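Local coordinates for protein AT-less polyketide synthase (Streptomyces platensis subsp. rosaceus, PDB 4TKT) that probably catalyses the decarboxylative condensation that lengthens a polyketide chain, as ketosynthase domain KS6 of MgsF in isomigrastatin biosynthesis, at residues A[14-18]-A[368-372]; A[207-213]-A[253-259]; A[310-314]-A[343-349]; A[336-340]-A[400-404]. One frame throughout, in Å; residues are numbered along the deposited sequence.

Interaction 1: residues A[14-18]-A[368-372]; sequences MAGRY and IAGLA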
loop_
_atom_site.group_PDB
_atom_site.type_symbol
_atom_site.label_atom_id
_atom_site.label_comp_id
_atom_site.label_asym_id
_atom_site.label_seq_id
_atom_site.Cartn_x
_atom_site.Cartn_y
_atom_site.Cartn_z
HETATM N N MSE A 14 -2.154 -2.308 -6.014
HETATM C CA MSE A 14 -1.786 -2.012 -4.637
HETATM C C MSE A 14 -0.298 -2.179 -4.379
HETATM O O MSE A 14 0.345 -3.071 -4.929
HETATM C CB MSE A 14 -2.576 -2.901 -3.677
HETATM C CG MSE A 14 -2.503 -2.450 -2.231
HETATM SE SE MSE A 14 -3.724 -3.424 -1.059
HETATM C CE MSE A 14 -3.813 -2.115 0.386
ATOM N N ALA A 15 0.241 -1.309 -3.535
ATOM C CA ALA A 15 1.616 -1.436 -3.077
ATOM C C ALA A 15 1.676 -1.196 -1.578
ATOM O O ALA A 15 0.887 -0.423 -1.033
ATOM C CB ALA A 15 2.515 -0.469 -3.808
ATOM N N GLY A 16 2.611 -1.865 -0.914
ATOM C CA GLY A 16 2.731 -1.759 0.526
ATOM C C GLY A 16 4.137 -2.018 1.020
ATOM O O GLY A 16 4.811 -2.937 0.556
ATOM N N ARG A 17 4.580 -1.195 1.963
ATOM C CA ARG A 17 5.890 -1.347 2.578
ATOM C C ARG A 17 5.747 -1.208 4.088
ATOM O O ARG A 17 5.593 -0.105 4.611
ATOM C CB ARG A 17 6.870 -0.317 2.020
ATOM C CG ARG A 17 8.293 -0.465 2.519
ATOM C CD ARG A 17 9.207 0.530 1.824
ATOM N NE ARG A 17 10.546 0.551 2.403
ATOM C CZ ARG A 17 11.526 1.340 1.977
ATOM N NH1 ARG A 17 11.315 2.171 0.966
ATOM N NH2 ARG A 17 12.717 1.298 2.560
ATOM N N TYR A 18 5.797 -2.342 4.778
ATOM C CA TYR A 18 5.423 -2.414 6.185
ATOM C C TYR A 18 6.547 -3.056 6.999
ATOM O O TYR A 18 7.447 -3.663 6.421
ATOM C CB TYR A 18 4.102 -3.185 6.308
ATOM C CG TYR A 18 2.990 -2.516 5.530
ATOM C CD1 TYR A 18 2.782 -1.147 5.638
ATOM C CD2 TYR A 18 2.180 -3.235 4.661
ATOM C CE1 TYR A 18 1.786 -0.514 4.924
ATOM C CE2 TYR A 18 1.176 -2.607 3.937
ATOM C CZ TYR A 18 0.986 -1.244 4.077
ATOM O OH TYR A 18 -0.002 -0.593 3.370
ATOM N N ILE A 368 -4.248 1.818 5.679
ATOM C CA ILE A 368 -3.858 1.238 4.397
ATOM C C ILE A 368 -3.173 -0.115 4.619
ATOM O O ILE A 368 -3.305 -1.027 3.804
ATOM C CB ILE A 368 -2.949 2.204 3.584
ATOM C CG1 ILE A 368 -2.821 1.735 2.137
ATOM C CG2 ILE A 368 -1.582 2.386 4.237
ATOM C CD1 ILE A 368 -4.118 1.773 1.375
ATOM N N ALA A 369 -2.472 -0.254 5.739
ATOM C CA ALA A 369 -1.907 -1.541 6.121
ATOM C C ALA A 369 -3.027 -2.499 6.504
ATOM O O ALA A 369 -2.958 -3.696 6.226
ATOM C CB ALA A 369 -0.931 -1.378 7.269
ATOM N N GLY A 370 -4.058 -1.955 7.142
ATOM C CA GLY A 370 -5.224 -2.726 7.524
ATOM C C GLY A 370 -5.999 -3.193 6.308
ATOM O O GLY A 370 -6.484 -4.322 6.267
ATOM N N LEU A 371 -6.116 -2.320 5.314
ATOM C CA LEU A 371 -6.780 -2.671 4.066
ATOM C C LEU A 371 -6.025 -3.786 3.358
ATOM O O LEU A 371 -6.629 -4.686 2.777
ATOM C CB LEU A 371 -6.896 -1.451 3.152
ATOM C CG LEU A 371 -7.517 -1.721 1.784
ATOM C CD1 LEU A 371 -8.905 -2.314 1.943
ATOM C CD2 LEU A 371 -7.568 -0.450 0.957
ATOM N N ALA A 372 -4.699 -3.720 3.422
ATOM C CA ALA A 372 -3.849 -4.738 2.816
ATOM C C ALA A 372 -4.109 -6.109 3.428
ATOM O O ALA A 372 -4.302 -7.088 2.709
ATOM C CB ALA A 372 -2.386 -4.360 2.970
#
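The Tyr-18 ring takes the methyl of Ala-369 on one face: CB sits 3.9 Å from the ring centroid, 19° off the normal, which makes this a CH-pi contact. On the opposite face lies the ring's own chain, with Gly-16 C above the rim, and Ala-372 CB meets CE2 at a slant. In the thiolase fold of ketosynthases this joins the end of strand 9-17, in the N-terminal half of the domain, to helix 366-380. The axes of the short segments, strand 14-17 and helix 368-372, approach to 9.4 Å, their directions 116° apart. With CG of Tyr-18 anti to its carbonyl carbon (chi1 -59°), the ring folds back over Gly-16, and OH comes 3.5 Å from Ile-368 CG2. Replacing Tyr-18 by an alanine would probably strip Ala-369 CB of the face it lies on and open a gap between strand end and helix. Further back, Met-14, a selenomethionine here, reaches the helix with an extended chain, CG lying anti to the backbone N. Its CE does the touching, meeting Ile-368 CD1, Leu-371 CG and, at 3.7 Å, Ala-372 CB.

Interaction 2: residues A[207-213]-A[253-259]; sequences VALAGGV and VGAVLLR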
loop_
_atom_site.group_PDB
_atom_site.type_symbol
_atom_site.label_atom_id
_atom_site.label_comp_id
_atom_site.label_asym_id
_atom_site.label_seq_id
_atom_site.Cartn_x
_atom_site.Cartn_y
_atom_site.Cartn_z
ATOM N N VAL A 207 -9.442 7.974 -12.436
ATOM C CA VAL A 207 -8.827 7.058 -11.488
ATOM C C VAL A 207 -8.293 7.854 -10.312
ATOM O O VAL A 207 -8.112 9.069 -10.403
ATOM C CB VAL A 207 -7.681 6.240 -12.120
ATOM C CG1 VAL A 207 -8.150 5.573 -13.400
ATOM C CG2 VAL A 207 -6.475 7.124 -12.386
ATOM N N ALA A 208 -8.041 7.171 -9.204
ATOM C CA ALA A 208 -7.539 7.848 -8.023
ATOM C C ALA A 208 -6.536 6.994 -7.271
ATOM O O ALA A 208 -6.777 5.821 -6.985
ATOM C CB ALA A 208 -8.687 8.238 -7.107
ATOM N N LEU A 209 -5.400 7.601 -6.963
ATOM C CA LEU A 209 -4.416 6.991 -6.091
ATOM C C LEU A 209 -4.705 7.416 -4.654
ATOM O O LEU A 209 -4.726 8.608 -4.347
ATOM C CB LEU A 209 -3.009 7.405 -6.508
ATOM C CG LEU A 209 -1.871 6.482 -6.091
ATOM C CD1 LEU A 209 -2.101 5.096 -6.659
ATOM C CD2 LEU A 209 -0.549 7.051 -6.570
ATOM N N ALA A 210 -4.951 6.447 -3.781
ATOM C CA ALA A 210 -5.225 6.746 -2.382
ATOM C C ALA A 210 -4.332 5.916 -1.476
ATOM O O ALA A 210 -4.157 4.720 -1.695
ATOM C CB ALA A 210 -6.686 6.498 -2.056
ATOM N N GLY A 211 -3.764 6.553 -0.460
ATOM C CA GLY A 211 -2.898 5.852 0.466
ATOM C C GLY A 211 -2.455 6.703 1.635
ATOM O O GLY A 211 -2.883 7.849 1.787
ATOM N N GLY A 212 -1.592 6.132 2.467
ATOM C CA GLY A 212 -1.078 6.817 3.636
ATOM C C GLY A 212 0.394 6.532 3.852
ATOM O O GLY A 212 0.923 5.530 3.376
ATOM N N VAL A 213 1.061 7.424 4.572
ATOM C CA VAL A 213 2.471 7.256 4.876
ATOM C C VAL A 213 2.752 7.715 6.303
ATOM O O VAL A 213 2.221 8.729 6.759
ATOM C CB VAL A 213 3.363 8.034 3.880
ATOM C CG1 VAL A 213 2.935 9.492 3.794
ATOM C CG2 VAL A 213 4.832 7.919 4.260
ATOM N N VAL A 253 4.267 2.602 4.491
ATOM C CA VAL A 253 3.838 3.334 3.305
ATOM C C VAL A 253 2.994 2.414 2.435
ATOM O O VAL A 253 3.415 1.304 2.120
ATOM C CB VAL A 253 5.024 3.858 2.468
ATOM C CG1 VAL A 253 4.530 4.843 1.423
ATOM C CG2 VAL A 253 6.075 4.507 3.352
ATOM N N GLY A 254 1.810 2.866 2.044
ATOM C CA GLY A 254 0.943 2.053 1.214
ATOM C C GLY A 254 0.030 2.888 0.344
ATOM O O GLY A 254 -0.212 4.062 0.635
ATOM N N ALA A 255 -0.477 2.283 -0.725
ATOM C CA ALA A 255 -1.399 2.968 -1.624
ATOM C C ALA A 255 -2.234 1.990 -2.443
ATOM O O ALA A 255 -1.839 0.844 -2.656
ATOM C CB ALA A 255 -0.640 3.903 -2.548
ATOM N N VAL A 256 -3.396 2.453 -2.887
ATOM C CA VAL A 256 -4.228 1.692 -3.807
ATOM C C VAL A 256 -4.616 2.562 -4.994
ATOM O O VAL A 256 -4.765 3.777 -4.861
ATOM C CB VAL A 256 -5.506 1.160 -3.129
ATOM C CG1 VAL A 256 -5.188 -0.026 -2.244
ATOM C CG2 VAL A 256 -6.185 2.261 -2.333
ATOM N N LEU A 257 -4.762 1.937 -6.157
ATOM C CA LEU A 257 -5.293 2.624 -7.324
ATOM C C LEU A 257 -6.784 2.328 -7.421
ATOM O O LEU A 257 -7.185 1.172 -7.554
ATOM C CB LEU A 257 -4.566 2.191 -8.599
ATOM C CG LEU A 257 -4.778 3.078 -9.830
ATOM C CD1 LEU A 257 -4.378 4.514 -9.535
ATOM C CD2 LEU A 257 -3.999 2.550 -11.022
ATOM N N LEU A 258 -7.601 3.374 -7.337
ATOM C CA LEU A 258 -9.050 3.206 -7.290
ATOM C C LEU A 258 -9.723 3.605 -8.597
ATOM O O LEU A 258 -9.259 4.501 -9.304
ATOM C CB LEU A 258 -9.637 4.015 -6.135
ATOM C CG LEU A 258 -9.103 3.650 -4.752
ATOM C CD1 LEU A 258 -9.829 4.444 -3.681
ATOM C CD2 LEU A 258 -9.242 2.158 -4.513
ATOM N N ARG A 259 -10.838 2.948 -8.895
ATOM C CA ARG A 259 -11.512 3.109 -10.175
ATOM C C ARG A 259 -12.938 2.563 -10.112
ATOM O O ARG A 259 -13.178 1.545 -9.465
ATOM C CB ARG A 259 -10.714 2.394 -11.265
ATOM C CG ARG A 259 -11.211 2.633 -12.661
ATOM C CD ARG A 259 -10.226 2.125 -13.686
ATOM N NE ARG A 259 -10.564 2.628 -15.010
ATOM C CZ ARG A 259 -9.967 2.238 -16.128
ATOM N NH1 ARG A 259 -9.002 1.331 -16.076
ATOM N NH2 ARG A 259 -10.340 2.750 -17.292
#
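Ala-208 and Leu-258, Ala-210 and Val-256, and Gly-212 and Gly-254 form three antiparallel hydrogen-bonded pairs, each with two N-H...O bonds. Of these, Leu-258 N to Ala-208 O is the shortest at 2.6 Å, and Ala-210 N to Val-256 O the straightest, 172° at the hydrogen. The Gly-212 N to Gly-254 O bond is more bent, at 138°. Between them, Gly-211 and Ala-255 draw their CA atoms to 3.9 Å, a closeness that leaves no room for a CB on Gly-211.

The side chains form the next layer. Leu-209 and Leu-257 cross at about a right angle, CD1 to CD1 3.7 Å. Val-213 and Val-253 lie side by side; CG2 of Val-213, anti to its backbone N, reaches Val-253 CG2 at 3.7 Å. On the other face, Ala-210 CB meets Leu-258 CD1 at 4.1 Å. Val-207 CG1 packs on Arg-259 CD at 4.0 Å, and the guanidinium beyond is held by salt bridges to Asp-267 and Asp-269.

Outermost, helix 93-109 covers the face of Leu-209, Val-253 and Ala-255, and helix 188-202 that of Ala-208, Ala-210 and Leu-258. Strand 252-260, antiparallel to both its neighbours, is the reversed strand 5 in the 3-2-4-5-1 sheet half of the thiolase fold.

Interaction 3: residues A[310-314]-A[343-349]; sequences VDPRD and FTDARNF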
loop_
_atom_site.group_PDB
_atom_site.type_symbol
_atom_site.label_atom_id
_atom_site.label_comp_id
_atom_site.label_asym_id
_atom_site.label_seq_id
_atom_site.Cartn_x
_atom_site.Cartn_y
_atom_site.Cartn_z
ATOM N N VAL A 310 -25.060 -3.397 2.157
ATOM C CA VAL A 310 -24.764 -4.770 2.546
ATOM C C VAL A 310 -25.627 -5.222 3.718
ATOM O O VAL A 310 -26.227 -4.402 4.414
ATOM C CB VAL A 310 -23.278 -4.938 2.930
ATOM C CG1 VAL A 310 -22.380 -4.481 1.794
ATOM C CG2 VAL A 310 -22.968 -4.160 4.195
ATOM N N ASP A 311 -25.690 -6.535 3.920
ATOM C CA ASP A 311 -26.330 -7.117 5.094
ATOM C C ASP A 311 -25.241 -7.544 6.073
ATOM O O ASP A 311 -24.568 -8.549 5.852
ATOM C CB ASP A 311 -27.209 -8.309 4.701
ATOM C CG ASP A 311 -28.116 -8.778 5.832
ATOM O OD1 ASP A 311 -27.845 -8.456 7.008
ATOM O OD2 ASP A 311 -29.106 -9.483 5.537
ATOM N N PRO A 312 -25.060 -6.772 7.156
ATOM C CA PRO A 312 -24.010 -6.974 8.164
ATOM C C PRO A 312 -23.897 -8.409 8.676
ATOM O O PRO A 312 -22.831 -8.799 9.150
ATOM C CB PRO A 312 -24.422 -6.030 9.305
ATOM C CG PRO A 312 -25.673 -5.338 8.849
ATOM C CD PRO A 312 -25.791 -5.518 7.382
ATOM N N ARG A 313 -24.975 -9.182 8.586
ATOM C CA ARG A 313 -24.936 -10.589 8.967
ATOM C C ARG A 313 -23.968 -11.368 8.070
ATOM O O ARG A 313 -23.410 -12.390 8.476
ATOM C CB ARG A 313 -26.341 -11.194 8.903
ATOM C CG ARG A 313 -26.419 -12.675 9.251
ATOM C CD ARG A 313 -25.850 -12.969 10.634
ATOM N NE ARG A 313 -25.881 -14.397 10.946
ATOM C CZ ARG A 313 -24.941 -15.266 10.582
ATOM N NH1 ARG A 313 -25.055 -16.548 10.910
ATOM N NH2 ARG A 313 -23.888 -14.858 9.888
ATOM N N ASP A 314 -23.755 -10.863 6.858
ATOM C CA ASP A 314 -22.895 -11.531 5.886
ATOM C C ASP A 314 -21.420 -11.169 6.042
ATOM O O ASP A 314 -20.566 -11.786 5.405
ATOM C CB ASP A 314 -23.352 -11.199 4.465
ATOM C CG ASP A 314 -24.762 -11.675 4.180
ATOM O OD1 ASP A 314 -25.127 -12.775 4.644
ATOM O OD2 ASP A 314 -25.507 -10.945 3.492
ATOM N N PHE A 343 -29.246 -4.759 13.287
ATOM C CA PHE A 343 -29.561 -5.577 12.122
ATOM C C PHE A 343 -29.793 -7.043 12.469
ATOM O O PHE A 343 -30.737 -7.659 11.974
ATOM C CB PHE A 343 -28.448 -5.458 11.084
ATOM C CG PHE A 343 -28.251 -4.064 10.565
ATOM C CD1 PHE A 343 -29.025 -3.584 9.521
ATOM C CD2 PHE A 343 -27.292 -3.232 11.121
ATOM C CE1 PHE A 343 -28.845 -2.299 9.040
ATOM C CE2 PHE A 343 -27.107 -1.946 10.644
ATOM C CZ PHE A 343 -27.886 -1.478 9.603
ATOM N N THR A 344 -28.928 -7.604 13.309
ATOM C CA THR A 344 -29.062 -9.000 13.714
ATOM C C THR A 344 -28.717 -9.217 15.180
ATOM O O THR A 344 -27.932 -8.469 15.764
ATOM C CB THR A 344 -28.169 -9.930 12.871
ATOM O OG1 THR A 344 -26.863 -9.352 12.743
ATOM C CG2 THR A 344 -28.767 -10.150 11.487
ATOM N N ASP A 345 -29.306 -10.256 15.762
ATOM C CA ASP A 345 -29.016 -10.647 17.134
ATOM C C ASP A 345 -28.084 -11.854 17.155
ATOM O O ASP A 345 -27.876 -12.472 18.199
ATOM C CB ASP A 345 -30.310 -10.963 17.890
ATOM N N ALA A 346 -27.526 -12.182 15.993
ATOM C CA ALA A 346 -26.656 -13.345 15.850
ATOM C C ALA A 346 -25.354 -13.189 16.636
ATOM O O ALA A 346 -24.917 -12.073 16.923
ATOM C CB ALA A 346 -26.358 -13.598 14.379
ATOM N N ARG A 347 -24.736 -14.317 16.975
ATOM C CA ARG A 347 -23.521 -14.313 17.781
ATOM C C ARG A 347 -22.415 -15.170 17.173
ATOM O O ARG A 347 -22.672 -16.260 16.665
ATOM C CB ARG A 347 -23.824 -14.804 19.198
ATOM C CG ARG A 347 -24.685 -13.860 20.019
ATOM C CD ARG A 347 -25.182 -14.532 21.289
ATOM N NE ARG A 347 -24.130 -15.306 21.943
ATOM C CZ ARG A 347 -24.253 -16.581 22.300
ATOM N NH1 ARG A 347 -25.388 -17.232 22.074
ATOM N NH2 ARG A 347 -23.241 -17.207 22.888
ATOM N N ASN A 348 -21.189 -14.655 17.225
ATOM C CA ASN A 348 -19.992 -15.419 16.872
ATOM C C ASN A 348 -19.977 -15.945 15.439
ATOM O O ASN A 348 -19.701 -17.121 15.211
ATOM C CB ASN A 348 -19.828 -16.588 17.844
ATOM C CG ASN A 348 -19.951 -16.159 19.289
ATOM O OD1 ASN A 348 -19.420 -15.123 19.686
ATOM N ND2 ASN A 348 -20.666 -16.949 20.083
ATOM N N PHE A 349 -20.264 -15.073 14.478
ATOM C CA PHE A 349 -20.263 -15.459 13.070
ATOM C C PHE A 349 -19.172 -14.728 12.293
ATOM O O PHE A 349 -18.820 -15.113 11.177
ATOM C CB PHE A 349 -21.630 -15.184 12.436
ATOM C CG PHE A 349 -22.055 -13.741 12.503
ATOM C CD1 PHE A 349 -22.803 -13.275 13.573
ATOM C CD2 PHE A 349 -21.713 -12.853 11.495
ATOM C CE1 PHE A 349 -23.198 -11.949 13.637
ATOM C CE2 PHE A 349 -22.101 -11.527 11.555
ATOM C CZ PHE A 349 -22.846 -11.075 12.626
#
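Arg-313 and Phe-349 make the stacked part of this surface contact. The guanidinium lies on the ring with its plane turned 29° from it, and CZ is 4.3 Å from the ring centroid, off-centre, as a cation-pi pair. NH2 overhangs the CG side of the ring, 3.4 Å from Phe-349 CD2. A bend at chi2 (57°) folds the arginine so that its CD methylene also sits over the middle of the same ring, 4.0 Å from the centroid, in CH-pi fashion. A second CH-pi contact joins Pro-312 to Phe-343: CG rests over the ring face, displaced toward the rim, 3.3 Å from Phe-343 CG.

Both partners are loops at one end of the C-terminal half of the thiolase fold. Segment 310-314 leads from helix 294-308 into strand 317-319; segment 343-349 follows helix 328-340, the helix of the beta-alpha-beta crossover from strand 317-319 to its parallel neighbour 350-353.

Van der Waals touches fill in along the arginine. Thr-344 CG2 lies 3.7 Å from Arg-313 CB. Ala-346 CB comes to 3.6 Å from Arg-313 NE. Hydrogen bonds do not bridge the segments. Within 310-314, Asp-314 N bonds to Asp-311 O at 2.7 Å, and Asp-311 OD1 weakly accepts from Arg-313 N.

Interaction 4: residues A[336-340]-A[400-404]; sequences LNAAF and DSPFV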
loop_
_atom_site.group_PDB
_atom_site.type_symbol
_atom_site.label_atom_id
_atom_site.label_comp_id
_atom_site.label_asym_id
_atom_site.label_seq_id
_atom_site.Cartn_x
_atom_site.Cartn_y
_atom_site.Cartn_z
ATOM N N LEU A 336 -18.775 -1.731 17.883
ATOM C CA LEU A 336 -19.111 -2.736 16.885
ATOM C C LEU A 336 -20.390 -3.482 17.249
ATOM O O LEU A 336 -21.224 -3.750 16.386
ATOM C CB LEU A 336 -17.955 -3.720 16.718
ATOM C CG LEU A 336 -16.780 -3.240 15.869
ATOM C CD1 LEU A 336 -15.557 -4.103 16.117
ATOM C CD2 LEU A 336 -17.159 -3.268 14.401
ATOM N N ASN A 337 -20.540 -3.816 18.529
ATOM C CA ASN A 337 -21.732 -4.509 19.005
ATOM C C ASN A 337 -22.994 -3.696 18.751
ATOM O O ASN A 337 -24.008 -4.231 18.307
ATOM C CB ASN A 337 -21.620 -4.825 20.498
ATOM C CG ASN A 337 -20.618 -5.922 20.791
ATOM O OD1 ASN A 337 -20.118 -6.580 19.880
ATOM N ND2 ASN A 337 -20.328 -6.133 22.070
ATOM N N ALA A 338 -22.918 -2.401 19.038
ATOM C CA ALA A 338 -24.038 -1.496 18.813
ATOM C C ALA A 338 -24.368 -1.397 17.328
ATOM O O ALA A 338 -25.529 -1.238 16.950
ATOM C CB ALA A 338 -23.729 -0.120 19.382
ATOM N N ALA A 339 -23.342 -1.495 16.491
ATOM C CA ALA A 339 -23.526 -1.448 15.045
ATOM C C ALA A 339 -24.313 -2.658 14.550
ATOM O O ALA A 339 -25.326 -2.515 13.866
ATOM C CB ALA A 339 -22.185 -1.368 14.344
ATOM N N PHE A 340 -23.842 -3.849 14.905
ATOM C CA PHE A 340 -24.470 -5.088 14.464
ATOM C C PHE A 340 -25.861 -5.292 15.062
ATOM O O PHE A 340 -26.722 -5.916 14.441
ATOM C CB PHE A 340 -23.583 -6.285 14.814
ATOM C CG PHE A 340 -22.466 -6.526 13.838
ATOM C CD1 PHE A 340 -22.684 -7.261 12.685
ATOM C CD2 PHE A 340 -21.197 -6.027 14.078
ATOM C CE1 PHE A 340 -21.661 -7.487 11.788
ATOM C CE2 PHE A 340 -20.167 -6.251 13.183
ATOM C CZ PHE A 340 -20.400 -6.983 12.037
ATOM N N ASP A 400 -20.668 -13.137 24.010
ATOM C CA ASP A 400 -21.911 -12.425 23.737
ATOM C C ASP A 400 -21.646 -11.285 22.760
ATOM O O ASP A 400 -21.854 -10.113 23.076
ATOM C CB ASP A 400 -22.530 -11.894 25.030
ATOM C CG ASP A 400 -23.943 -11.375 24.831
ATOM O OD1 ASP A 400 -24.616 -11.825 23.880
ATOM O OD2 ASP A 400 -24.379 -10.517 25.628
ATOM N N SER A 401 -21.175 -11.643 21.572
ATOM C CA SER A 401 -20.831 -10.668 20.549
ATOM C C SER A 401 -20.959 -11.319 19.177
ATOM O O SER A 401 -21.041 -12.542 19.077
ATOM C CB SER A 401 -19.413 -10.138 20.768
ATOM O OG SER A 401 -18.450 -11.087 20.345
ATOM N N PRO A 402 -20.983 -10.507 18.109
ATOM C CA PRO A 402 -21.001 -11.099 16.767
ATOM C C PRO A 402 -19.684 -11.776 16.408
ATOM O O PRO A 402 -19.617 -12.475 15.399
ATOM C CB PRO A 402 -21.240 -9.892 15.848
ATOM C CG PRO A 402 -21.792 -8.829 16.728
ATOM C CD PRO A 402 -21.170 -9.047 18.067
ATOM N N PHE A 403 -18.658 -11.580 17.230
ATOM C CA PHE A 403 -17.297 -11.900 16.819
ATOM C C PHE A 403 -16.687 -13.149 17.442
ATOM O O PHE A 403 -17.151 -13.657 18.462
ATOM C CB PHE A 403 -16.381 -10.714 17.123
ATOM C CG PHE A 403 -16.891 -9.410 16.596
ATOM C CD1 PHE A 403 -16.917 -9.164 15.235
ATOM C CD2 PHE A 403 -17.342 -8.430 17.461
ATOM C CE1 PHE A 403 -17.385 -7.963 14.744
ATOM C CE2 PHE A 403 -17.811 -7.227 16.977
ATOM C CZ PHE A 403 -17.833 -6.993 15.616
ATOM N N VAL A 404 -15.636 -13.632 16.786
ATOM C CA VAL A 404 -14.732 -14.632 17.339
ATOM C C VAL A 404 -13.302 -14.174 17.066
ATOM O O VAL A 404 -12.907 -14.015 15.912
ATOM C CB VAL A 404 -14.956 -16.028 16.729
ATOM C CG1 VAL A 404 -13.844 -16.974 17.152
ATOM C CG2 VAL A 404 -16.310 -16.576 17.139
#
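Phe-340, in the last turn of helix 328-340, packs on Pro-402 and Phe-403, where the chain enters the outermost strand, 403-405, of the C-terminal half of the thiolase fold. Its CB starts 3.7 Å from Pro-402 CG. Its CG, anti to the carbonyl carbon (chi1 -81°), which turns the ring toward Pro-402 and Phe-403, faces the same proline carbon at 3.8 Å. Over the ring stands Pro-402 CB, 4.3 Å from the centroid and 17° off the normal, a CH-pi contact. Farther out, CD2 nears Phe-403 CZ, and CE2 closes on that atom to 3.5 Å; CZ, at the tip, lies 4.2 Å from Phe-403 CE1. The two ring planes stand at 86° and meet obliquely, while Trp-305 adds an edge-to-face partner for Phe-340. With a smaller residue such as alanine at Phe-340, a gap would probably open beside Phe-403 CZ, and Pro-402 CB would lose the Phe-340 face under it.

Leu-336 CB approaches Phe-403 at its edge, near the ring plane. The next residue, Asn-337, brings OD1 to 3.2 Å from Pro-402 CD. Pro-402 itself is spanned by an ST turn: Ser-401 OG, also bonded to Phe-398 O, accepts from Phe-403 N at 3.2 Å.

Interactions 1 and 2 lie near the centre of the folded chain, their own centres 9 Å apart, because strands 9-17 and 252-260 are sheet neighbours: Arg-17 N lies 2.8 Å from Val-253 O, and Ala-15 O 3.0 Å from Ala-255 N, both probable hydrogen bonds. Interactions 3 and 4 form a second pair, centres 8 Å apart, joined where Phe-349 N comes 2.8 Å from Pro-402 O. Their segments alternate along the chain, so the two contacts interlock. The pairs stand well apart, interaction 1 being about 26 Å from interaction 4 between centres, yet interactions 1, 2 and 4 reach the same mixed sheet. Interactions 3 and 4 each lie about 29 Å from the centre of the chain.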